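Long-range contacts in AbiEi antitoxin C-terminal domain-containing protein (Mycobacterium tuberculosis, PDB 1ZEL), which is of unknown function but probably binds DNA, has a winged-helix element and belongs to the AbiEi antitoxin family: residues 185-190 with 209-214; 113-118 with 181-186; 105-110 with 197-202; 232-237 with 248-253. One frame throughout, in Å; residues are numbered along the deposited sequence.

Contact 1 of 4, residues 185-190 with 209-214; sequences ALLVQI and DLVADC. With NA (sodium ion), chain C.
Leu187 reaches across from helix 183-192 to Leu210, Val211 and Cys214 at the end of helix 207-212. Followed outward, its CB points toward helix 207-212, and CG is anti to the backbone N (chi1 -169°), beside the carbonyl carbon; both stay at the margin of contact. CD1 makes the closest approaches: it lies 3.9 Å from Cys214 SG, 4.1 Å from Leu210 CD2 and 4.3 Å from Val211 CG2. Three side chains of the opposing segment thus converge on one methyl group. The twin methyl CD2 turns instead to Ala234 of helix 228-240, so the two branches of this leucine join three helices. Beside it, Leu186 CD2 approaches Leu210 CD1 at 4.3 Å and lengthens the apolar seam.

The same helix end also holds a sodium ion. Asp209 binds it through the backbone O, at 2.5 Å, and through OD1, at 2.2 Å. Asp213 grips it with both carboxylate oxygens, OD1 at 2.3 Å and OD2 at 2.5 Å. Asp213 N bonds to Leu210 O, a three-residue step, while Asp209 O serves as a metal ligand. Arg167 belongs to the same site, and Asp213 OD2 is probably hydrogen-bonded to Tyr115 OH.

No hydrogen bond links the two segments, so they are held by apolar packing and the burial of leucine surface. The polar chemistry is gathered around the sodium ion, whose positive charge probably offsets repulsion between the carboxylates of Asp209 and Asp213.

Contact 2 of 4, residues 113-118 with 181-186; sequences LGYLDR and LGPEAL
Leu113, at the end of helix 106-113, sets its side chain across the Pro183 ring at about a right angle. Its CG is anti to the carbonyl carbon, beside the backbone N (chi1 -75°). In this apolar pairing CD1 lies 3.9 Å from Pro183 CD, and CD2 of the same leucine also faces that ring carbon. Tyr115 adds a second one, with CD1 of its ring 4.0 Å from Leu186 CD2. That methyl sits at the ring edge, near the ring plane, and the two side chains slide past each other in opposite directions.

Contacts with the backbone form a second group. Leu113 CD1 rests against the peptide that starts helix 183-192, 3.5 Å from Pro183 N and 3.6 Å from Gly182 C. Gly182 is the N-cap residue there, and its O accepts the first-turn bond from Leu186 N at 2.9 Å. On the opposing side the chain leaves helix 106-113 through a Schellman motif with positive phi at Gly114 (100°). This turn brings Leu113 O to 3.8 Å above one face of the Tyr115 ring, toward its rim.

Polar groups are few. Tyr115 OH touches Pro183 CB at 3.7 Å, but its polar partner is probably Asp213 OD2, a sodium ligand, which would place the phenol in the second shell of the metal site. Glu184, facing elsewhere, forms a salt bridge with Arg160.

Leu181 O, buried 3.8 Å from Leu113 CD1, has no polar partner. A carbonyl left against a methyl group probably costs some stability; the join of helix end to helix start appears to rest mainly on apolar packing, while the hydroxyl probably ties this packing to the sodium site.

Contact 3 of 4, residues 105-110 with 197-202; sequences AGASAA and FGPWAD. With FMT (formic acid), chain F.
An inverse gamma turn centred on Pro199 meets the beginning of helix 106-113, where Phe197 and Pro199 pack on Gly106, Ala107 and Ala110. The evidence for the turn is the 2.8 Å hydrogen bond from Trp200 N to Gly198 O, which spans a single residue, together with phi and psi of -82° and 60° at Pro199.

Phe197 does most of the touching. Its CG is anti to the backbone N (chi1 -175°), and the ring brings CE1 against the helix backbone, 3.4 Å from Ala107 N and 3.5 Å from Gly106 C. Gly106 C lies at the ring edge, near its plane, and so does Ala110 CB, 4.1 Å from CE1; Ala107 N approaches obliquely. Gly106 itself has a positive phi.

The turn belongs to the loop that joins helix 183-192 to helix 200-203, and it folds the proline back over the residue two places earlier: Pro199 CD stands 3.8 Å above one face of the Phe197 ring, offset toward the rim. Phe197 CD2 in turn lies 3.6 Å above the Trp200 ring, again toward the rim, with the indole steeply inclined to the phenyl plane and anchored by a hydrogen bond from NE1 to Pro194 O. From the helix, Ala107 CB meets the proline ring with CD 3.7 Å away.

Gln189 OE1 accepts a hydrogen bond from Gly106 N, which links the start of this helix to helix 183-192. Ser108 CB points away from the loop, and its OG donates a 2.6 Å hydrogen bond to O2 of a formic acid molecule, probably from the crystallisation liquor, that is also held by Tyr87 and Gln119.

Contact 4 of 4, residues 232-237 with 248-253; sequences QRASYL and QALLAK
Leu250 and Leu251, adjacent on helix 244-251, both turn toward helix 228-240 and close on Gln232, Ala234 and Ser235. Leu250 comes first in sequence. Its CD2 lies 3.8 Å from Ser235 OG and, more loosely, 4.4 Å from Ala234 CB; its CB and CG lie equally near that hydroxyl oxygen. This side chain also packs on Leu223 of helix 216-223.

Leu251 follows, and here the backbones are nearest, with its CA 5.7 Å from that of Ser235. The small serine side chain is consistent with so close an approach: Ser235 CB sits 3.8 Å from Leu251 CB, and Ser235 OG only 3.4 Å from that carbon. The two helices run roughly antiparallel and follow each other in the chain across a short connection, forming a helical hairpin whose inner side carries this serine. Ser235 OG is also 3.3 Å from Leu251 N, but the angle is too poor for a hydrogen bond. With OG anti to the carbonyl carbon (chi1 -57°), the hydroxyl instead donates back to Trp231 O, one turn earlier in its own helix, so it meets the leucines already bonded.

Beyond CB, Leu251 CG is anti to the backbone N (chi1 -173°), and chi2 of 50° sets CD1 against the preceding turn of the partner helix, 3.8 Å from Gln232 N and 4.0 Å from Gln232 CG. The Gln232 chain extends past this methyl, and its NE2 is hydrogen-bonded to Tyr281 O and Pro260 O. Leu251 also packs on Tyr281.

From the N terminus, residues 105-110 open contact 3 and residues 113-118 open contact 2, on and just after one helix. Contact 2 closes first, at 181-186, spanning 62 residues and nested inside the 86-residue loop of contact 3. Before that larger loop closes at 197-202, contact 1 opens at 185-190; it closes at 209-214, so contacts 1 and 3 cross. Helix 183-192 serves contacts 1 and 2, which share Ala185 and Leu186, and ties helix 106-113 to helix 207-212 and the sodium site. Contact 4 follows in series, a ten-residue closure about 12 Å from contact 1 between centres, joined to it by Leu237 against Ile190 and Val211.

Contact 1 of 4, residues 185-190 with 209-214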
loop_
_atom_site.group_PDB
_atom_site.type_symbol
_atom_site.label_atom_id
_atom_site.label_comp_id
_atom_site.label_asym_id
_atom_site.label_seq_id
_atom_site.Cartn_x
_atom_site.Cartn_y
_atom_site.Cartn_z
ATOM N N ALA A 185 4.132 -11.105 -4.748
ATOM C CA ALA A 185 3.493 -11.013 -3.435
ATOM C C ALA A 185 2.074 -10.483 -3.571
ATOM O O ALA A 185 1.176 -10.906 -2.841
ATOM C CB ALA A 185 4.328 -10.181 -2.465
ATOM N N LEU A 186 1.868 -9.580 -4.528
ATOM C CA LEU A 186 0.526 -9.100 -4.816
ATOM C C LEU A 186 -0.376 -10.249 -5.261
ATOM O O LEU A 186 -1.477 -10.416 -4.732
ATOM C CB LEU A 186 0.561 -8.028 -5.901
ATOM C CG LEU A 186 -0.809 -7.602 -6.424
ATOM C CD1 LEU A 186 -1.683 -6.919 -5.344
ATOM C CD2 LEU A 186 -0.573 -6.718 -7.596
ATOM N N LEU A 187 0.105 -11.059 -6.199
ATOM C CA LEU A 187 -0.721 -12.121 -6.745
ATOM C C LEU A 187 -1.032 -13.109 -5.622
ATOM O O LEU A 187 -2.173 -13.577 -5.480
ATOM C CB LEU A 187 -0.013 -12.826 -7.905
ATOM C CG LEU A 187 -0.840 -13.798 -8.751
ATOM C CD1 LEU A 187 -0.329 -13.825 -10.204
ATOM C CD2 LEU A 187 -0.796 -15.221 -8.108
ATOM N N VAL A 188 -0.023 -13.454 -4.831
ATOM C CA VAL A 188 -0.264 -14.400 -3.735
ATOM C C VAL A 188 -1.234 -13.812 -2.705
ATOM O O VAL A 188 -2.086 -14.518 -2.171
ATOM C CB VAL A 188 1.030 -14.884 -3.090
ATOM C CG1 VAL A 188 0.719 -15.727 -1.858
ATOM C CG2 VAL A 188 1.834 -15.713 -4.134
ATOM N N GLN A 189 -1.130 -12.515 -2.463
ATOM C CA GLN A 189 -2.026 -11.865 -1.514
ATOM C C GLN A 189 -3.469 -12.022 -1.963
ATOM O O GLN A 189 -4.331 -12.449 -1.198
ATOM C CB GLN A 189 -1.711 -10.371 -1.393
ATOM C CG GLN A 189 -2.656 -9.661 -0.407
ATOM C CD GLN A 189 -2.767 -8.184 -0.659
ATOM O OE1 GLN A 189 -1.809 -7.547 -1.066
ATOM N NE2 GLN A 189 -3.943 -7.619 -0.400
ATOM N N ILE A 190 -3.736 -11.659 -3.215
ATOM C CA ILE A 190 -5.119 -11.621 -3.665
ATOM C C ILE A 190 -5.681 -13.048 -3.923
ATOM O O ILE A 190 -6.892 -13.260 -3.859
ATOM C CB ILE A 190 -5.239 -10.693 -4.886
ATOM C CG1 ILE A 190 -4.509 -11.284 -6.085
ATOM C CG2 ILE A 190 -4.577 -9.331 -4.572
ATOM C CD1 ILE A 190 -4.703 -10.454 -7.372
ATOM N N ASP A 209 -0.839 -8.858 -17.957
ATOM C CA ASP A 209 0.259 -7.962 -17.618
ATOM C C ASP A 209 0.895 -8.407 -16.294
ATOM O O ASP A 209 2.113 -8.513 -16.192
ATOM C CB ASP A 209 -0.277 -6.524 -17.519
ATOM C CG ASP A 209 0.823 -5.456 -17.558
ATOM O OD1 ASP A 209 2.036 -5.791 -17.560
ATOM O OD2 ASP A 209 0.459 -4.261 -17.610
ATOM N N LEU A 210 0.071 -8.670 -15.284
ATOM C CA LEU A 210 0.578 -9.105 -13.970
ATOM C C LEU A 210 1.357 -10.420 -14.052
ATOM O O LEU A 210 2.504 -10.543 -13.574
ATOM C CB LEU A 210 -0.603 -9.228 -12.997
ATOM C CG LEU A 210 -0.415 -9.962 -11.662
ATOM C CD1 LEU A 210 0.611 -9.321 -10.779
ATOM C CD2 LEU A 210 -1.746 -10.029 -10.920
ATOM N N VAL A 211 0.739 -11.390 -14.709
ATOM C CA VAL A 211 1.246 -12.754 -14.776
ATOM C C VAL A 211 2.584 -12.812 -15.513
ATOM O O VAL A 211 3.488 -13.528 -15.096
ATOM C CB VAL A 211 0.185 -13.675 -15.434
ATOM C CG1 VAL A 211 0.802 -14.998 -15.880
ATOM C CG2 VAL A 211 -0.962 -13.921 -14.457
ATOM N N ALA A 212 2.709 -12.059 -16.603
ATOM C CA ALA A 212 3.987 -11.920 -17.301
ATOM C C ALA A 212 5.133 -11.381 -16.416
ATOM O O ALA A 212 6.305 -11.602 -16.724
ATOM C CB ALA A 212 3.821 -11.038 -18.551
ATOM N N ASP A 213 4.802 -10.699 -15.326
ATOM C CA ASP A 213 5.815 -10.098 -14.437
ATOM C C ASP A 213 6.185 -10.952 -13.243
ATOM O O ASP A 213 6.998 -10.512 -12.432
ATOM C CB ASP A 213 5.360 -8.723 -13.905
ATOM C CG ASP A 213 5.118 -7.724 -15.021
ATOM O OD1 ASP A 213 5.637 -7.940 -16.127
ATOM O OD2 ASP A 213 4.379 -6.738 -14.831
ATOM N N CYS A 214 5.575 -12.133 -13.116
ATOM C CA CYS A 214 5.791 -12.990 -11.948
ATOM C C CYS A 214 6.743 -14.098 -12.318
ATOM O O CYS A 214 6.588 -14.753 -13.344
ATOM C CB CYS A 214 4.488 -13.633 -11.470
ATOM S SG CYS A 214 3.327 -12.458 -10.806
HETATM NA NA NA C . 3.895 -7.007 -17.228
#

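Contact 2 of 4, residues 113-118 with 181-186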
loop_
_atom_site.group_PDB
_atom_site.type_symbol
_atom_site.label_atom_id
_atom_site.label_comp_id
_atom_site.label_asym_id
_atom_site.label_seq_id
_atom_site.Cartn_x
_atom_site.Cartn_y
_atom_site.Cartn_z
ATOM N N LEU A 113 2.540 -0.696 -9.747
ATOM C CA LEU A 113 3.087 -1.728 -10.627
ATOM C C LEU A 113 2.427 -1.641 -12.003
ATOM O O LEU A 113 2.949 -2.181 -12.994
ATOM C CB LEU A 113 2.859 -3.131 -10.040
ATOM C CG LEU A 113 3.725 -3.596 -8.862
ATOM C CD1 LEU A 113 3.259 -4.966 -8.314
ATOM C CD2 LEU A 113 5.211 -3.617 -9.259
ATOM N N GLY A 114 1.296 -0.946 -12.066
ATOM C CA GLY A 114 0.679 -0.616 -13.365
ATOM C C GLY A 114 -0.484 -1.483 -13.796
ATOM O O GLY A 114 -0.889 -1.437 -14.964
ATOM N N TYR A 115 -1.083 -2.205 -12.845
ATOM C CA TYR A 115 -2.147 -3.155 -13.183
ATOM C C TYR A 115 -3.561 -2.603 -13.012
ATOM O O TYR A 115 -4.530 -3.356 -13.151
ATOM C CB TYR A 115 -1.966 -4.474 -12.406
ATOM C CG TYR A 115 -0.560 -5.031 -12.483
ATOM C CD1 TYR A 115 0.135 -5.420 -11.334
ATOM C CD2 TYR A 115 0.092 -5.113 -13.688
ATOM C CE1 TYR A 115 1.428 -5.902 -11.420
ATOM C CE2 TYR A 115 1.402 -5.596 -13.775
ATOM C CZ TYR A 115 2.052 -5.982 -12.645
ATOM O OH TYR A 115 3.340 -6.442 -12.717
ATOM N N LEU A 116 -3.705 -1.305 -12.745
ATOM C CA LEU A 116 -5.031 -0.749 -12.507
ATOM C C LEU A 116 -5.321 0.423 -13.409
ATOM O O LEU A 116 -4.478 1.308 -13.594
ATOM C CB LEU A 116 -5.227 -0.326 -11.031
ATOM C CG LEU A 116 -5.174 -1.358 -9.903
ATOM C CD1 LEU A 116 -5.377 -0.704 -8.564
ATOM C CD2 LEU A 116 -6.225 -2.447 -10.083
ATOM N N ASP A 117 -6.531 0.435 -13.951
ATOM C CA ASP A 117 -7.026 1.538 -14.771
ATOM C C ASP A 117 -7.103 2.864 -14.016
ATOM O O ASP A 117 -6.794 3.918 -14.568
ATOM C CB ASP A 117 -8.406 1.165 -15.310
ATOM C CG ASP A 117 -8.348 -0.006 -16.284
ATOM O OD1 ASP A 117 -7.387 -0.030 -17.095
ATOM O OD2 ASP A 117 -9.248 -0.885 -16.239
ATOM N N ARG A 118 -7.505 2.804 -12.750
ATOM C CA ARG A 118 -7.831 4.003 -11.982
ATOM C C ARG A 118 -7.046 4.022 -10.700
ATOM O O ARG A 118 -6.886 2.986 -10.057
ATOM C CB ARG A 118 -9.327 4.041 -11.618
ATOM C CG ARG A 118 -10.333 3.946 -12.779
ATOM C CD ARG A 118 -9.973 4.861 -13.939
ATOM N NE ARG A 118 -10.051 6.280 -13.601
ATOM C CZ ARG A 118 -9.230 7.201 -14.091
ATOM N NH1 ARG A 118 -8.268 6.842 -14.921
ATOM N NH2 ARG A 118 -9.368 8.478 -13.752
ATOM N N LEU A 181 4.812 -4.248 -2.107
ATOM C CA LEU A 181 4.824 -5.619 -2.576
ATOM C C LEU A 181 5.095 -5.626 -4.072
ATOM O O LEU A 181 4.628 -4.733 -4.798
ATOM C CB LEU A 181 3.457 -6.280 -2.352
ATOM C CG LEU A 181 3.018 -6.532 -0.904
ATOM C CD1 LEU A 181 1.754 -7.404 -0.900
ATOM C CD2 LEU A 181 4.139 -7.126 -0.049
ATOM N N GLY A 182 5.848 -6.619 -4.516
ATOM C CA GLY A 182 6.025 -6.839 -5.931
ATOM C C GLY A 182 4.861 -7.644 -6.498
ATOM O O GLY A 182 3.913 -7.969 -5.779
ATOM N N PRO A 183 4.921 -7.964 -7.801
ATOM C CA PRO A 183 3.798 -8.644 -8.438
ATOM C C PRO A 183 3.557 -10.032 -7.859
ATOM O O PRO A 183 2.413 -10.430 -7.724
ATOM C CB PRO A 183 4.213 -8.748 -9.907
ATOM C CG PRO A 183 5.676 -8.541 -9.936
ATOM C CD PRO A 183 6.000 -7.654 -8.752
ATOM N N GLU A 184 4.622 -10.762 -7.531
ATOM C CA GLU A 184 4.438 -12.080 -6.948
ATOM C C GLU A 184 3.708 -12.009 -5.621
ATOM O O GLU A 184 2.742 -12.733 -5.404
ATOM C CB GLU A 184 5.772 -12.823 -6.808
ATOM C CG GLU A 184 6.404 -13.102 -8.171
ATOM C CD GLU A 184 7.473 -12.088 -8.540
ATOM O OE1 GLU A 184 7.494 -11.008 -7.921
ATOM O OE2 GLU A 184 8.291 -12.377 -9.444
ATOM N N ALA A 185 4.132 -11.105 -4.748
ATOM C CA ALA A 185 3.493 -11.013 -3.435
ATOM C C ALA A 185 2.074 -10.483 -3.571
ATOM O O ALA A 185 1.176 -10.906 -2.841
ATOM C CB ALA A 185 4.328 -10.181 -2.465
ATOM N N LEU A 186 1.868 -9.580 -4.528
ATOM C CA LEU A 186 0.526 -9.100 -4.816
ATOM C C LEU A 186 -0.376 -10.249 -5.261
ATOM O O LEU A 186 -1.477 -10.416 -4.732
ATOM C CB LEU A 186 0.561 -8.028 -5.901
ATOM C CG LEU A 186 -0.809 -7.602 -6.424
ATOM C CD1 LEU A 186 -1.683 -6.919 -5.344
ATOM C CD2 LEU A 186 -0.573 -6.718 -7.596
#

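Contact 3 of 4, residues 105-110 with 197-202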
loop_
_atom_site.group_PDB
_atom_site.type_symbol
_atom_site.label_atom_id
_atom_site.label_comp_id
_atom_site.label_asym_id
_atom_site.label_seq_id
_atom_site.Cartn_x
_atom_site.Cartn_y
_atom_site.Cartn_z
ATOM N N ALA A 105 0.386 -2.649 -0.110
ATOM C CA ALA A 105 -0.127 -3.935 -0.600
ATOM C C ALA A 105 -1.324 -3.741 -1.507
ATOM O O ALA A 105 -1.653 -2.609 -1.887
ATOM C CB ALA A 105 -0.474 -4.874 0.571
ATOM N N GLY A 106 -1.969 -4.850 -1.861
ATOM C CA GLY A 106 -3.259 -4.821 -2.555
ATOM C C GLY A 106 -3.317 -3.789 -3.650
ATOM O O GLY A 106 -2.404 -3.726 -4.467
ATOM N N ALA A 107 -4.359 -2.947 -3.622
ATOM C CA ALA A 107 -4.595 -1.942 -4.658
ATOM C C ALA A 107 -3.478 -0.903 -4.828
ATOM O O ALA A 107 -3.234 -0.440 -5.949
ATOM C CB ALA A 107 -5.932 -1.236 -4.418
ATOM N N SER A 108 -2.794 -0.542 -3.742
ATOM C CA SER A 108 -1.711 0.437 -3.878
ATOM C C SER A 108 -0.519 -0.129 -4.616
ATOM O O SER A 108 0.036 0.537 -5.488
ATOM C CB SER A 108 -1.284 1.001 -2.515
ATOM O OG SER A 108 -2.323 1.850 -2.025
ATOM N N ALA A 109 -0.123 -1.346 -4.255
ATOM C CA ALA A 109 0.937 -2.057 -4.950
ATOM C C ALA A 109 0.556 -2.264 -6.417
ATOM O O ALA A 109 1.374 -2.014 -7.302
ATOM C CB ALA A 109 1.196 -3.391 -4.301
ATOM N N ALA A 110 -0.673 -2.717 -6.683
ATOM C CA ALA A 110 -1.132 -2.953 -8.062
ATOM C C ALA A 110 -1.105 -1.665 -8.884
ATOM O O ALA A 110 -0.803 -1.671 -10.097
ATOM C CB ALA A 110 -2.570 -3.533 -8.050
ATOM N N PHE A 197 -8.653 -7.514 -1.276
ATOM C CA PHE A 197 -8.394 -6.657 -2.427
ATOM C C PHE A 197 -9.702 -6.056 -2.936
ATOM O O PHE A 197 -10.694 -6.769 -3.120
ATOM C CB PHE A 197 -7.687 -7.453 -3.520
ATOM C CG PHE A 197 -7.272 -6.624 -4.701
ATOM C CD1 PHE A 197 -6.050 -5.947 -4.715
ATOM C CD2 PHE A 197 -8.068 -6.577 -5.827
ATOM C CE1 PHE A 197 -5.656 -5.199 -5.846
ATOM C CE2 PHE A 197 -7.697 -5.830 -6.947
ATOM C CZ PHE A 197 -6.494 -5.153 -6.966
ATOM N N GLY A 198 -9.716 -4.745 -3.147
ATOM C CA GLY A 198 -10.963 -4.049 -3.500
ATOM C C GLY A 198 -11.301 -3.971 -4.987
ATOM O O GLY A 198 -12.311 -4.523 -5.431
ATOM N N PRO A 199 -10.456 -3.288 -5.779
ATOM C CA PRO A 199 -10.854 -3.029 -7.181
ATOM C C PRO A 199 -10.613 -4.191 -8.171
ATOM O O PRO A 199 -9.890 -4.049 -9.169
ATOM C CB PRO A 199 -10.046 -1.779 -7.534
ATOM C CG PRO A 199 -8.762 -1.924 -6.704
ATOM C CD PRO A 199 -9.147 -2.682 -5.442
ATOM N N TRP A 200 -11.243 -5.336 -7.908
ATOM C CA TRP A 200 -11.118 -6.488 -8.812
ATOM C C TRP A 200 -11.470 -6.168 -10.261
ATOM O O TRP A 200 -10.755 -6.577 -11.173
ATOM C CB TRP A 200 -11.954 -7.671 -8.308
ATOM C CG TRP A 200 -11.250 -8.440 -7.242
ATOM C CD1 TRP A 200 -11.407 -8.298 -5.903
ATOM C CD2 TRP A 200 -10.234 -9.424 -7.433
ATOM N NE1 TRP A 200 -10.576 -9.161 -5.236
ATOM C CE2 TRP A 200 -9.847 -9.872 -6.155
ATOM C CE3 TRP A 200 -9.643 -9.997 -8.557
ATOM C CZ2 TRP A 200 -8.866 -10.859 -5.963
ATOM C CZ3 TRP A 200 -8.670 -10.975 -8.372
ATOM C CH2 TRP A 200 -8.303 -11.404 -7.080
ATOM N N ALA A 201 -12.550 -5.434 -10.477
ATOM C CA ALA A 201 -12.970 -5.103 -11.854
ATOM C C ALA A 201 -11.914 -4.261 -12.555
ATOM O O ALA A 201 -11.749 -4.348 -13.763
ATOM C CB ALA A 201 -14.341 -4.399 -11.880
ATOM N N ASP A 202 -11.192 -3.454 -11.785
ATOM C CA ASP A 202 -10.111 -2.615 -12.293
ATOM C C ASP A 202 -8.860 -3.461 -12.605
ATOM O O ASP A 202 -8.054 -3.114 -13.472
ATOM C CB ASP A 202 -9.786 -1.569 -11.225
ATOM C CG ASP A 202 -9.475 -0.208 -11.798
ATOM O OD1 ASP A 202 -8.401 0.309 -11.478
ATOM O OD2 ASP A 202 -10.308 0.364 -12.532
HETATM C C FMT F . -2.843 5.117 -3.646
HETATM O O1 FMT F . -2.422 6.021 -4.379
HETATM O O2 FMT F . -2.293 4.011 -3.525
#

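Contact 4 of 4, residues 232-237 with 248-253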
loop_
_atom_site.group_PDB
_atom_site.type_symbol
_atom_site.label_atom_id
_atom_site.label_comp_id
_atom_site.label_asym_id
_atom_site.label_seq_id
_atom_site.Cartn_x
_atom_site.Cartn_y
_atom_site.Cartn_z
ATOM N N GLN A 232 -4.488 -23.048 -5.459
ATOM C CA GLN A 232 -5.508 -23.215 -6.516
ATOM C C GLN A 232 -5.837 -21.887 -7.173
ATOM O O GLN A 232 -5.808 -21.768 -8.411
ATOM C CB GLN A 232 -6.778 -23.869 -5.954
ATOM C CG GLN A 232 -6.556 -25.310 -5.496
ATOM C CD GLN A 232 -7.676 -25.797 -4.612
ATOM O OE1 GLN A 232 -7.575 -25.726 -3.397
ATOM N NE2 GLN A 232 -8.759 -26.281 -5.214
ATOM N N ARG A 233 -6.157 -20.894 -6.350
ATOM C CA ARG A 233 -6.478 -19.573 -6.868
ATOM C C ARG A 233 -5.328 -18.885 -7.590
ATOM O O ARG A 233 -5.535 -18.273 -8.657
ATOM C CB ARG A 233 -7.095 -18.695 -5.781
ATOM C CG ARG A 233 -8.407 -19.275 -5.293
ATOM C CD ARG A 233 -9.230 -18.275 -4.547
ATOM N NE ARG A 233 -8.705 -18.062 -3.219
ATOM C CZ ARG A 233 -9.209 -18.586 -2.108
ATOM N NH1 ARG A 233 -10.262 -19.392 -2.149
ATOM N NH2 ARG A 233 -8.641 -18.294 -0.946
ATOM N N ALA A 234 -4.113 -19.033 -7.065
ATOM C CA ALA A 234 -2.946 -18.399 -7.697
ATOM C C ALA A 234 -2.674 -19.029 -9.043
ATOM O O ALA A 234 -2.320 -18.346 -10.009
ATOM C CB ALA A 234 -1.703 -18.535 -6.795
ATOM N N SER A 235 -2.822 -20.348 -9.097
ATOM C CA SER A 235 -2.587 -21.077 -10.333
ATOM C C SER A 235 -3.629 -20.734 -11.384
ATOM O O SER A 235 -3.301 -20.584 -12.573
ATOM C CB SER A 235 -2.522 -22.581 -10.087
ATOM O OG SER A 235 -1.519 -22.858 -9.139
ATOM N N TYR A 236 -4.881 -20.595 -10.945
ATOM C CA TYR A 236 -5.961 -20.134 -11.812
ATOM C C TYR A 236 -5.748 -18.701 -12.340
ATOM O O TYR A 236 -6.127 -18.386 -13.472
ATOM C CB TYR A 236 -7.282 -20.187 -11.045
ATOM C CG TYR A 236 -8.466 -19.777 -11.875
ATOM C CD1 TYR A 236 -8.911 -20.575 -12.923
ATOM C CD2 TYR A 236 -9.159 -18.597 -11.604
ATOM C CE1 TYR A 236 -10.011 -20.216 -13.694
ATOM C CE2 TYR A 236 -10.261 -18.227 -12.380
ATOM C CZ TYR A 236 -10.676 -19.035 -13.419
ATOM O OH TYR A 236 -11.771 -18.672 -14.174
ATOM N N LEU A 237 -5.170 -17.827 -11.517
ATOM C CA LEU A 237 -4.775 -16.482 -11.996
ATOM C C LEU A 237 -3.721 -16.566 -13.113
ATOM O O LEU A 237 -3.816 -15.859 -14.131
ATOM C CB LEU A 237 -4.311 -15.580 -10.817
ATOM C CG LEU A 237 -5.440 -15.112 -9.856
ATOM C CD1 LEU A 237 -4.847 -14.363 -8.659
ATOM C CD2 LEU A 237 -6.507 -14.237 -10.542
ATOM N N GLN A 248 -0.772 -24.828 -14.118
ATOM C CA GLN A 248 -0.823 -26.246 -13.768
ATOM C C GLN A 248 0.493 -26.743 -13.143
ATOM O O GLN A 248 0.485 -27.575 -12.214
ATOM C CB GLN A 248 -1.227 -27.057 -14.995
ATOM C CG GLN A 248 -2.685 -26.769 -15.405
ATOM C CD GLN A 248 -3.039 -27.258 -16.796
ATOM O OE1 GLN A 248 -2.499 -28.253 -17.275
ATOM N NE2 GLN A 248 -3.963 -26.561 -17.450
ATOM N N ALA A 249 1.615 -26.199 -13.611
ATOM C CA ALA A 249 2.913 -26.572 -13.050
ATOM C C ALA A 249 3.057 -26.029 -11.637
ATOM O O ALA A 249 3.604 -26.701 -10.756
ATOM C CB ALA A 249 4.040 -26.067 -13.910
ATOM N N LEU A 250 2.569 -24.811 -11.418
ATOM C CA LEU A 250 2.649 -24.198 -10.095
ATOM C C LEU A 250 1.787 -25.002 -9.155
ATOM O O LEU A 250 2.194 -25.312 -8.027
ATOM C CB LEU A 250 2.187 -22.719 -10.141
ATOM C CG LEU A 250 2.188 -22.025 -8.765
ATOM C CD1 LEU A 250 3.609 -21.978 -8.205
ATOM C CD2 LEU A 250 1.561 -20.642 -8.847
ATOM N N LEU A 251 0.595 -25.371 -9.624
ATOM C CA LEU A 251 -0.342 -26.076 -8.738
ATOM C C LEU A 251 0.222 -27.425 -8.330
ATOM O O LEU A 251 0.038 -27.857 -7.192
ATOM C CB LEU A 251 -1.748 -26.219 -9.351
ATOM C CG LEU A 251 -2.844 -26.797 -8.432
ATOM C CD1 LEU A 251 -2.942 -26.114 -7.057
ATOM C CD2 LEU A 251 -4.171 -26.764 -9.104
ATOM N N ALA A 252 0.945 -28.068 -9.244
ATOM C CA ALA A 252 1.584 -29.345 -8.953
ATOM C C ALA A 252 2.652 -29.290 -7.857
ATOM O O ALA A 252 3.085 -30.332 -7.362
ATOM C CB ALA A 252 2.143 -29.952 -10.231
ATOM N N LYS A 253 3.064 -28.090 -7.448
ATOM C CA LYS A 253 4.132 -27.948 -6.444
ATOM C C LYS A 253 3.607 -27.690 -5.022
ATOM O O LYS A 253 4.392 -27.473 -4.086
ATOM C CB LYS A 253 5.136 -26.875 -6.874
ATOM C CG LYS A 253 6.044 -27.334 -8.031
ATOM C CD LYS A 253 6.857 -26.180 -8.596
ATOM C CE LYS A 253 7.874 -26.620 -9.652
ATOM N NZ LYS A 253 7.277 -26.675 -11.040
#